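Local coordinates for inositol monophosphatase family protein (Staphylococcus aureus subsp. aureus MSSA476, PDB 4I3Y) that probably hydrolyses inositol monophosphates to inositol and phosphate with the help of magnesium ions, and is inhibited by lithium, at residues Q105-L113 and S124-K132; L158-A167 and L178-L187. All coordinates share one frame; numbering follows the deposited sequence.

Contact 1: residues Q105-L113 and S124-K132; sequences QQEDYCIIL and SYVYDYPHK
Water 1 sits between 105-113 and 124-132: it accepts from Asp108 N at 2.9 Å, donates to Asp128 OD1 and lies 3.1 Å from His131 ND1, joining the loop at Asp108 to the end of strand 124-128 and the turn after it. Beside it, the Pro130 ring rests on Tyr109. CG of the proline stands over one face of the phenol, 3.7 Å from the ring centroid and shifted toward the rim, with CE2 its nearest ring atom. Tyr109 can meet it because its CG lies between the backbone N and the carbonyl carbon (chi1 62°), swinging the ring toward Pro130; its OH then reaches the edge of the Tyr129 ring. Ile111 pairs with Tyr127 and Leu113 with Tyr125, each through two backbone hydrogen bonds, the straightest being Tyr127 N to Ile111 O (2.8 Å, 173°). CB of Leu113 packs on CD2 of Tyr125 at 3.8 Å, while on the other face Cys110 SG meets Val126 CG1. Asp108 OD2 salt-bridges Arg197 of the second subunit, whose His131 stacks on His131. This antiparallel beta hairpin, 110-117 with 120-128, lies in the seven-stranded mixed sheet beside strand 89-97, which brings Asp94 and Ile96 to magnesium.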
loop_
_atom_site.group_PDB
_atom_site.type_symbol
_atom_site.label_atom_id
_atom_site.label_comp_id
_atom_site.label_asym_id
_atom_site.label_seq_id
_atom_site.Cartn_x
_atom_site.Cartn_y
_atom_site.Cartn_z
ATOM N N GLN A 105 10.292 -3.987 -4.261
ATOM C CA GLN A 105 10.062 -2.688 -3.687
ATOM C C GLN A 105 10.857 -2.392 -2.436
ATOM O O GLN A 105 10.930 -1.205 -2.003
ATOM C CB GLN A 105 8.573 -2.508 -3.351
ATOM C CG GLN A 105 7.553 -2.795 -4.493
ATOM C CD GLN A 105 6.172 -2.261 -4.063
ATOM O OE1 GLN A 105 5.214 -3.041 -3.780
ATOM N NE2 GLN A 105 6.091 -0.944 -3.909
ATOM N N GLN A 106 11.362 -3.438 -1.781
ATOM C CA GLN A 106 11.930 -3.289 -0.429
ATOM C C GLN A 106 10.986 -2.574 0.526
ATOM O O GLN A 106 11.413 -1.838 1.405
ATOM C CB GLN A 106 13.290 -2.592 -0.462
ATOM C CG GLN A 106 14.354 -3.533 -0.944
ATOM C CD GLN A 106 15.148 -2.952 -2.045
ATOM O OE1 GLN A 106 14.607 -2.216 -2.909
ATOM N NE2 GLN A 106 16.450 -3.279 -2.063
ATOM N N GLU A 107 9.698 -2.857 0.401
ATOM C CA GLU A 107 8.729 -2.208 1.226
ATOM C C GLU A 107 7.517 -3.105 1.197
ATOM O O GLU A 107 7.390 -3.931 0.292
ATOM C CB GLU A 107 8.349 -0.829 0.666
ATOM C CG GLU A 107 7.525 -0.035 1.654
ATOM C CD GLU A 107 7.364 1.428 1.273
ATOM O OE1 GLU A 107 8.046 1.925 0.364
ATOM O OE2 GLU A 107 6.568 2.105 1.939
ATOM N N ASP A 108 6.619 -2.928 2.148
ATOM C CA ASP A 108 5.365 -3.749 2.130
ATOM C C ASP A 108 5.625 -5.245 2.246
ATOM O O ASP A 108 5.049 -6.070 1.484
ATOM C CB ASP A 108 4.464 -3.414 0.916
ATOM C CG ASP A 108 3.896 -2.004 1.025
ATOM O OD1 ASP A 108 3.895 -1.480 2.166
ATOM O OD2 ASP A 108 3.433 -1.429 0.026
ATOM N N TYR A 109 6.423 -5.607 3.239
ATOM C CA TYR A 109 6.608 -7.047 3.545
ATOM C C TYR A 109 6.736 -7.160 5.066
ATOM O O TYR A 109 7.035 -6.181 5.713
ATOM C CB TYR A 109 7.798 -7.706 2.756
ATOM C CG TYR A 109 9.114 -7.079 3.100
ATOM C CD1 TYR A 109 9.890 -7.553 4.175
ATOM C CD2 TYR A 109 9.549 -5.936 2.457
ATOM C CE1 TYR A 109 11.074 -6.932 4.561
ATOM C CE2 TYR A 109 10.761 -5.319 2.836
ATOM C CZ TYR A 109 11.509 -5.818 3.885
ATOM O OH TYR A 109 12.712 -5.191 4.248
ATOM N N CYS A 110 6.565 -8.367 5.629
ATOM C CA CYS A 110 6.580 -8.547 7.043
ATOM C C CYS A 110 7.133 -9.931 7.390
ATOM O O CYS A 110 7.381 -10.779 6.502
ATOM C CB CYS A 110 5.127 -8.380 7.592
ATOM S SG CYS A 110 3.911 -9.556 6.880
ATOM N N ILE A 111 7.356 -10.139 8.677
ATOM C CA ILE A 111 7.740 -11.440 9.184
ATOM C C ILE A 111 6.530 -11.910 10.002
ATOM O O ILE A 111 6.006 -11.137 10.816
ATOM C CB ILE A 111 8.974 -11.329 10.091
ATOM C CG1 ILE A 111 10.151 -10.754 9.346
ATOM C CG2 ILE A 111 9.373 -12.684 10.710
ATOM C CD1 ILE A 111 11.345 -10.515 10.273
ATOM N N ILE A 112 6.075 -13.142 9.765
ATOM C CA ILE A 112 4.950 -13.699 10.497
ATOM C C ILE A 112 5.352 -14.837 11.483
ATOM O O ILE A 112 5.986 -15.869 11.098
ATOM C CB ILE A 112 3.805 -14.179 9.560
ATOM C CG1 ILE A 112 3.409 -13.010 8.640
ATOM C CG2 ILE A 112 2.594 -14.712 10.371
ATOM C CD1 ILE A 112 2.316 -13.309 7.609
ATOM N N LEU A 113 4.925 -14.683 12.732
ATOM C CA LEU A 113 5.166 -15.772 13.733
ATOM C C LEU A 113 3.938 -16.067 14.517
ATOM O O LEU A 113 3.223 -15.132 14.901
ATOM C CB LEU A 113 6.238 -15.358 14.758
ATOM C CG LEU A 113 7.661 -15.617 14.340
ATOM C CD1 LEU A 113 8.636 -14.857 15.260
ATOM C CD2 LEU A 113 7.997 -17.124 14.263
ATOM N N SER A 124 1.040 -14.340 18.752
ATOM C CA SER A 124 1.101 -14.035 17.294
ATOM C C SER A 124 1.855 -12.768 17.001
ATOM O O SER A 124 1.786 -11.835 17.783
ATOM C CB SER A 124 -0.302 -13.919 16.718
ATOM O OG SER A 124 -0.955 -15.165 16.873
ATOM N N TYR A 125 2.556 -12.732 15.869
ATOM C CA TYR A 125 3.402 -11.627 15.534
ATOM C C TYR A 125 3.353 -11.374 14.035
ATOM O O TYR A 125 3.523 -12.335 13.256
ATOM C CB TYR A 125 4.891 -11.936 15.899
ATOM C CG TYR A 125 5.060 -12.205 17.376
ATOM C CD1 TYR A 125 5.165 -11.144 18.289
ATOM C CD2 TYR A 125 4.997 -13.505 17.865
ATOM C CE1 TYR A 125 5.249 -11.391 19.659
ATOM C CE2 TYR A 125 5.019 -13.774 19.209
ATOM C CZ TYR A 125 5.188 -12.716 20.098
ATOM O OH TYR A 125 5.278 -13.013 21.398
ATOM N N VAL A 126 3.180 -10.084 13.669
ATOM C CA VAL A 126 3.347 -9.580 12.304
ATOM C C VAL A 126 4.270 -8.371 12.351
ATOM O O VAL A 126 3.891 -7.281 12.826
ATOM C CB VAL A 126 2.033 -9.221 11.590
ATOM C CG1 VAL A 126 2.358 -8.764 10.153
ATOM C CG2 VAL A 126 1.076 -10.428 11.551
ATOM N N TYR A 127 5.496 -8.574 11.875
ATOM C CA TYR A 127 6.478 -7.488 11.961
ATOM C C TYR A 127 6.591 -6.806 10.642
ATOM O O TYR A 127 7.272 -7.344 9.720
ATOM C CB TYR A 127 7.887 -7.985 12.413
ATOM C CG TYR A 127 8.876 -6.864 12.724
ATOM C CD1 TYR A 127 8.437 -5.568 13.056
ATOM C CD2 TYR A 127 10.273 -7.114 12.721
ATOM C CE1 TYR A 127 9.337 -4.555 13.327
ATOM C CE2 TYR A 127 11.201 -6.096 12.978
ATOM C CZ TYR A 127 10.723 -4.840 13.280
ATOM O OH TYR A 127 11.614 -3.866 13.550
ATOM N N ASP A 128 5.990 -5.618 10.568
ATOM C CA ASP A 128 6.142 -4.760 9.387
ATOM C C ASP A 128 7.497 -4.084 9.496
ATOM O O ASP A 128 7.616 -3.009 10.100
ATOM C CB ASP A 128 5.016 -3.757 9.400
ATOM C CG ASP A 128 5.061 -2.772 8.238
ATOM O OD1 ASP A 128 6.036 -2.661 7.535
ATOM O OD2 ASP A 128 4.081 -2.068 8.078
ATOM N N TYR A 129 8.524 -4.747 8.963
ATOM C CA TYR A 129 9.883 -4.310 9.220
ATOM C C TYR A 129 10.175 -2.972 8.488
ATOM O O TYR A 129 10.788 -2.079 9.084
ATOM C CB TYR A 129 10.922 -5.382 8.888
ATOM C CG TYR A 129 12.302 -4.776 8.721
ATOM C CD1 TYR A 129 13.069 -4.445 9.839
ATOM C CD2 TYR A 129 12.790 -4.458 7.476
ATOM C CE1 TYR A 129 14.297 -3.846 9.707
ATOM C CE2 TYR A 129 14.017 -3.862 7.327
ATOM C CZ TYR A 129 14.753 -3.572 8.470
ATOM O OH TYR A 129 15.932 -2.943 8.380
ATOM N N PRO A 130 9.725 -2.813 7.222
ATOM C CA PRO A 130 10.066 -1.535 6.530
ATOM C C PRO A 130 9.578 -0.310 7.321
ATOM O O PRO A 130 10.197 0.776 7.250
ATOM C CB PRO A 130 9.338 -1.650 5.179
ATOM C CG PRO A 130 9.282 -3.155 4.959
ATOM C CD PRO A 130 8.970 -3.721 6.329
ATOM N N HIS A 131 8.508 -0.473 8.099
ATOM C CA HIS A 131 7.988 0.674 8.819
ATOM C C HIS A 131 8.206 0.540 10.314
ATOM O O HIS A 131 7.685 1.344 11.051
ATOM C CB HIS A 131 6.539 1.021 8.419
ATOM C CG HIS A 131 6.464 1.623 7.052
ATOM N ND1 HIS A 131 5.946 0.948 5.967
ATOM C CD2 HIS A 131 6.983 2.772 6.561
ATOM C CE1 HIS A 131 6.079 1.687 4.878
ATOM N NE2 HIS A 131 6.719 2.796 5.211
ATOM N N LYS A 132 9.035 -0.426 10.726
ATOM C CA LYS A 132 9.319 -0.736 12.160
ATOM C C LYS A 132 8.036 -0.740 13.025
ATOM O O LYS A 132 7.958 -0.085 14.031
ATOM C CB LYS A 132 10.425 0.218 12.725
ATOM C CG LYS A 132 11.592 0.440 11.755
ATOM C CD LYS A 132 12.609 -0.686 11.798
ATOM C CE LYS A 132 13.668 -0.493 10.706
ATOM N NZ LYS A 132 13.062 -0.229 9.346
HETATM O O HOH W 1 5.912 -1.960 4.772
#

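Contact 2: residues L158-A167 and L178-L187; sequences LEDAIISFNA and LFDASFSYRL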
loop_
_atom_site.group_PDB
_atom_site.type_symbol
_atom_site.label_atom_id
_atom_site.label_comp_id
_atom_site.label_asym_id
_atom_site.label_seq_id
_atom_site.Cartn_x
_atom_site.Cartn_y
_atom_site.Cartn_z
ATOM N N LEU A 158 -20.037 -3.432 3.921
ATOM C CA LEU A 158 -19.121 -3.520 2.759
ATOM C C LEU A 158 -19.141 -2.280 1.849
ATOM O O LEU A 158 -18.064 -1.859 1.322
ATOM C CB LEU A 158 -19.345 -4.810 1.946
ATOM C CG LEU A 158 -18.437 -5.080 0.730
ATOM C CD1 LEU A 158 -16.981 -5.290 1.172
ATOM C CD2 LEU A 158 -19.001 -6.243 -0.081
ATOM N N GLU A 159 -20.342 -1.721 1.630
ATOM C CA GLU A 159 -20.520 -0.489 0.803
ATOM C C GLU A 159 -19.710 0.736 1.312
ATOM O O GLU A 159 -19.436 1.687 0.533
ATOM C CB GLU A 159 -22.011 -0.130 0.679
ATOM C CG GLU A 159 -22.555 0.495 1.967
ATOM C CD GLU A 159 -24.031 0.206 2.282
ATOM O OE1 GLU A 159 -24.851 1.117 2.111
ATOM O OE2 GLU A 159 -24.393 -0.903 2.745
ATOM N N ASP A 160 -19.316 0.698 2.588
ATOM C CA ASP A 160 -18.551 1.759 3.217
ATOM C C ASP A 160 -17.062 1.409 3.390
ATOM O O ASP A 160 -16.314 2.146 4.074
ATOM C CB ASP A 160 -19.142 2.079 4.578
ATOM C CG ASP A 160 -20.584 2.526 4.472
ATOM O OD1 ASP A 160 -20.854 3.329 3.571
ATOM O OD2 ASP A 160 -21.444 2.041 5.247
ATOM N N ALA A 161 -16.624 0.298 2.809
ATOM C CA ALA A 161 -15.312 -0.225 3.240
ATOM C C ALA A 161 -14.415 -0.542 2.067
ATOM O O ALA A 161 -14.913 -0.892 1.001
ATOM C CB ALA A 161 -15.496 -1.468 4.106
ATOM N N ILE A 162 -13.098 -0.425 2.281
ATOM C CA ILE A 162 -12.139 -0.769 1.236
ATOM C C ILE A 162 -11.903 -2.262 1.300
ATOM O O ILE A 162 -11.774 -2.802 2.369
ATOM C CB ILE A 162 -10.790 0.008 1.399
ATOM C CG1 ILE A 162 -11.041 1.504 1.146
ATOM C CG2 ILE A 162 -9.696 -0.572 0.504
ATOM C CD1 ILE A 162 -9.866 2.389 1.547
ATOM N N ILE A 163 -11.869 -2.950 0.170
ATOM C CA ILE A 163 -11.469 -4.359 0.275
ATOM C C ILE A 163 -10.240 -4.666 -0.499
ATOM O O ILE A 163 -9.858 -3.910 -1.400
ATOM C CB ILE A 163 -12.536 -5.374 -0.146
ATOM C CG1 ILE A 163 -13.043 -5.136 -1.557
ATOM C CG2 ILE A 163 -13.664 -5.393 0.864
ATOM C CD1 ILE A 163 -13.947 -6.332 -1.869
ATOM N N SER A 164 -9.634 -5.797 -0.152
ATOM C CA SER A 164 -8.350 -6.170 -0.681
ATOM C C SER A 164 -8.336 -7.660 -1.015
ATOM O O SER A 164 -8.825 -8.523 -0.233
ATOM C CB SER A 164 -7.324 -5.839 0.414
ATOM O OG SER A 164 -6.175 -6.641 0.383
ATOM N N PHE A 165 -7.772 -7.986 -2.175
ATOM C CA PHE A 165 -7.702 -9.373 -2.621
ATOM C C PHE A 165 -6.874 -9.364 -3.887
ATOM O O PHE A 165 -6.632 -8.271 -4.473
ATOM C CB PHE A 165 -9.112 -9.976 -2.885
ATOM C CG PHE A 165 -9.929 -9.216 -3.919
ATOM C CD1 PHE A 165 -9.847 -9.541 -5.280
ATOM C CD2 PHE A 165 -10.806 -8.212 -3.531
ATOM C CE1 PHE A 165 -10.590 -8.846 -6.235
ATOM C CE2 PHE A 165 -11.560 -7.506 -4.479
ATOM C CZ PHE A 165 -11.423 -7.809 -5.834
ATOM N N ASN A 166 -6.414 -10.560 -4.280
ATOM C CA ASN A 166 -5.631 -10.740 -5.516
ATOM C C ASN A 166 -6.643 -10.919 -6.645
ATOM O O ASN A 166 -7.299 -11.965 -6.777
ATOM C CB ASN A 166 -4.666 -11.929 -5.385
ATOM C CG ASN A 166 -3.849 -12.184 -6.655
ATOM O OD1 ASN A 166 -4.009 -11.518 -7.673
ATOM N ND2 ASN A 166 -2.958 -13.154 -6.585
ATOM N N ALA A 167 -6.788 -9.868 -7.439
ATOM C CA ALA A 167 -7.807 -9.847 -8.505
ATOM C C ALA A 167 -7.342 -10.677 -9.736
ATOM O O ALA A 167 -8.091 -10.812 -10.730
ATOM C CB ALA A 167 -8.072 -8.412 -8.914
ATOM N N LEU A 178 -17.226 -7.711 -6.485
ATOM C CA LEU A 178 -16.563 -7.233 -5.254
ATOM C C LEU A 178 -16.273 -5.726 -5.370
ATOM O O LEU A 178 -16.496 -4.965 -4.410
ATOM C CB LEU A 178 -15.269 -8.039 -5.028
ATOM C CG LEU A 178 -15.432 -9.533 -4.672
ATOM C CD1 LEU A 178 -14.117 -10.297 -4.813
ATOM C CD2 LEU A 178 -15.916 -9.634 -3.245
ATOM N N PHE A 179 -15.724 -5.295 -6.511
ATOM C CA PHE A 179 -15.630 -3.842 -6.862
ATOM C C PHE A 179 -16.950 -3.066 -6.646
ATOM O O PHE A 179 -16.995 -2.060 -5.931
ATOM C CB PHE A 179 -15.229 -3.675 -8.332
ATOM C CG PHE A 179 -13.757 -4.041 -8.667
ATOM C CD1 PHE A 179 -12.823 -4.291 -7.697
ATOM C CD2 PHE A 179 -13.348 -4.068 -10.000
ATOM C CE1 PHE A 179 -11.513 -4.623 -8.017
ATOM C CE2 PHE A 179 -12.048 -4.366 -10.354
ATOM C CZ PHE A 179 -11.098 -4.648 -9.343
ATOM N N ASP A 180 -18.035 -3.494 -7.299
ATOM C CA ASP A 180 -19.327 -2.781 -7.182
ATOM C C ASP A 180 -19.888 -2.697 -5.753
ATOM O O ASP A 180 -20.479 -1.691 -5.399
ATOM C CB ASP A 180 -20.420 -3.411 -8.069
ATOM C CG ASP A 180 -20.049 -3.441 -9.547
ATOM O OD1 ASP A 180 -19.176 -2.651 -9.968
ATOM O OD2 ASP A 180 -20.616 -4.293 -10.284
ATOM N N ALA A 181 -19.737 -3.750 -4.953
ATOM C CA ALA A 181 -20.346 -3.778 -3.630
ATOM C C ALA A 181 -19.511 -3.120 -2.525
ATOM O O ALA A 181 -20.022 -2.916 -1.452
ATOM C CB ALA A 181 -20.653 -5.197 -3.233
ATOM N N SER A 182 -18.245 -2.779 -2.790
ATOM C CA SER A 182 -17.378 -2.163 -1.737
ATOM C C SER A 182 -17.203 -0.673 -2.008
ATOM O O SER A 182 -17.625 -0.169 -3.066
ATOM C CB SER A 182 -16.029 -2.848 -1.683
ATOM O OG SER A 182 -15.573 -2.975 -2.998
ATOM N N PHE A 183 -16.587 0.032 -1.067
ATOM C CA PHE A 183 -16.430 1.480 -1.242
ATOM C C PHE A 183 -15.315 1.709 -2.277
ATOM O O PHE A 183 -15.476 2.523 -3.215
ATOM C CB PHE A 183 -16.133 2.179 0.105
ATOM C CG PHE A 183 -15.927 3.647 -0.018
ATOM C CD1 PHE A 183 -17.007 4.532 0.156
ATOM C CD2 PHE A 183 -14.654 4.152 -0.339
ATOM C CE1 PHE A 183 -16.849 5.899 -0.004
ATOM C CE2 PHE A 183 -14.480 5.521 -0.513
ATOM C CZ PHE A 183 -15.568 6.386 -0.335
ATOM N N SER A 184 -14.215 0.979 -2.100
ATOM C CA SER A 184 -13.080 0.950 -3.099
ATOM C C SER A 184 -12.210 -0.311 -2.915
ATOM O O SER A 184 -12.455 -1.150 -2.030
ATOM C CB SER A 184 -12.240 2.227 -3.020
ATOM O OG SER A 184 -11.458 2.505 -4.185
ATOM N N TYR A 185 -11.196 -0.433 -3.753
ATOM C CA TYR A 185 -10.278 -1.573 -3.729
ATOM C C TYR A 185 -8.845 -1.068 -3.558
ATOM O O TYR A 185 -8.449 -0.091 -4.207
ATOM C CB TYR A 185 -10.360 -2.328 -5.068
ATOM C CG TYR A 185 -9.267 -3.329 -5.334
ATOM C CD1 TYR A 185 -9.371 -4.622 -4.862
ATOM C CD2 TYR A 185 -8.130 -2.985 -6.082
ATOM C CE1 TYR A 185 -8.381 -5.558 -5.100
ATOM C CE2 TYR A 185 -7.094 -3.916 -6.288
ATOM C CZ TYR A 185 -7.231 -5.215 -5.815
ATOM O OH TYR A 185 -6.261 -6.230 -6.067
ATOM N N ARG A 186 -8.065 -1.797 -2.766
ATOM C CA ARG A 186 -6.702 -1.461 -2.492
ATOM C C ARG A 186 -5.949 -2.816 -2.404
ATOM O O ARG A 186 -6.553 -3.872 -2.103
ATOM C CB ARG A 186 -6.597 -0.505 -1.224
ATOM C CG ARG A 186 -6.061 0.907 -1.642
ATOM C CD ARG A 186 -6.690 2.223 -1.192
ATOM N NE ARG A 186 -7.490 2.429 -2.288
ATOM C CZ ARG A 186 -8.338 3.361 -2.643
ATOM N NH1 ARG A 186 -8.588 4.511 -2.040
ATOM N NH2 ARG A 186 -8.994 2.997 -3.712
ATOM N N LEU A 187 -4.645 -2.809 -2.657
ATOM C CA LEU A 187 -3.845 -4.005 -2.347
ATOM C C LEU A 187 -2.471 -3.667 -1.881
ATOM O O LEU A 187 -1.669 -3.070 -2.642
ATOM C CB LEU A 187 -3.807 -4.979 -3.524
ATOM C CG LEU A 187 -2.971 -6.266 -3.389
ATOM C CD1 LEU A 187 -3.510 -7.252 -2.333
ATOM C CD2 LEU A 187 -3.006 -6.987 -4.709
HETATM O O HOH W 2 -4.892 -7.927 -7.762
#
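Phe165 is sandwiched between a tyrosine and a leucine, its CG between the backbone N and the carbonyl carbon (chi1 58°), which brings the ring back between them. The edge of Tyr185 points at one face, with CE1 over the ring centre and planes 64° apart in a T-shaped pair; Leu178 CD1 makes a CH-pi contact with the opposite face, 3.9 Å from the centroid. The Ile163 side chain crosses that of Leu178 at about a right angle, its CD1 3.8 Å from Leu178 CB. Ile162 CG2 lies 3.5 Å from Arg186 CB on the other side of the strand.

Among the polar bonds, Tyr185 OH gives a short one to Phe165 O (2.6 Å), nearly in line with the carbonyl, and accepts from water 2, which in turn accepts from Ala167 N. Ile163 bonds on both sides of Tyr185, its N to Ser184 O (2.9 Å) and its O to Arg186 N; the bond from Phe183 N to Ala161 O lies just before the strands.

Strand 162-164 lies between 205-208 and 184-185, the latter outermost within the chain; helix 172-181 forms the crossover of this beta-alpha-beta unit, Leu158 and Ala181 reach helix 254-262, and Tyr185 packs on Tyr185 of the second subunit.

How the contacts relate
From the N terminus, the chain passes through helix 99-105 into contact 1, where 105-113 leads into strand 110-117 and the return strand 120-128 closes a hairpin; of the ten residues between the segments eight continue its strands, and the turn itself is short. The chain then completes the seven-stranded sheet and crosses to the five-stranded one, where contact 2 closes a second connection, again of ten residues, this one largely helix 172-181. The two are in series, neither nested nor crossed; the centres of contact 1 and contact 2 lie about 23 Å apart. One ties adjacent strands antiparallel within the first sheet, the other joins parallel strands at an edge of the second. Both also meet the second subunit.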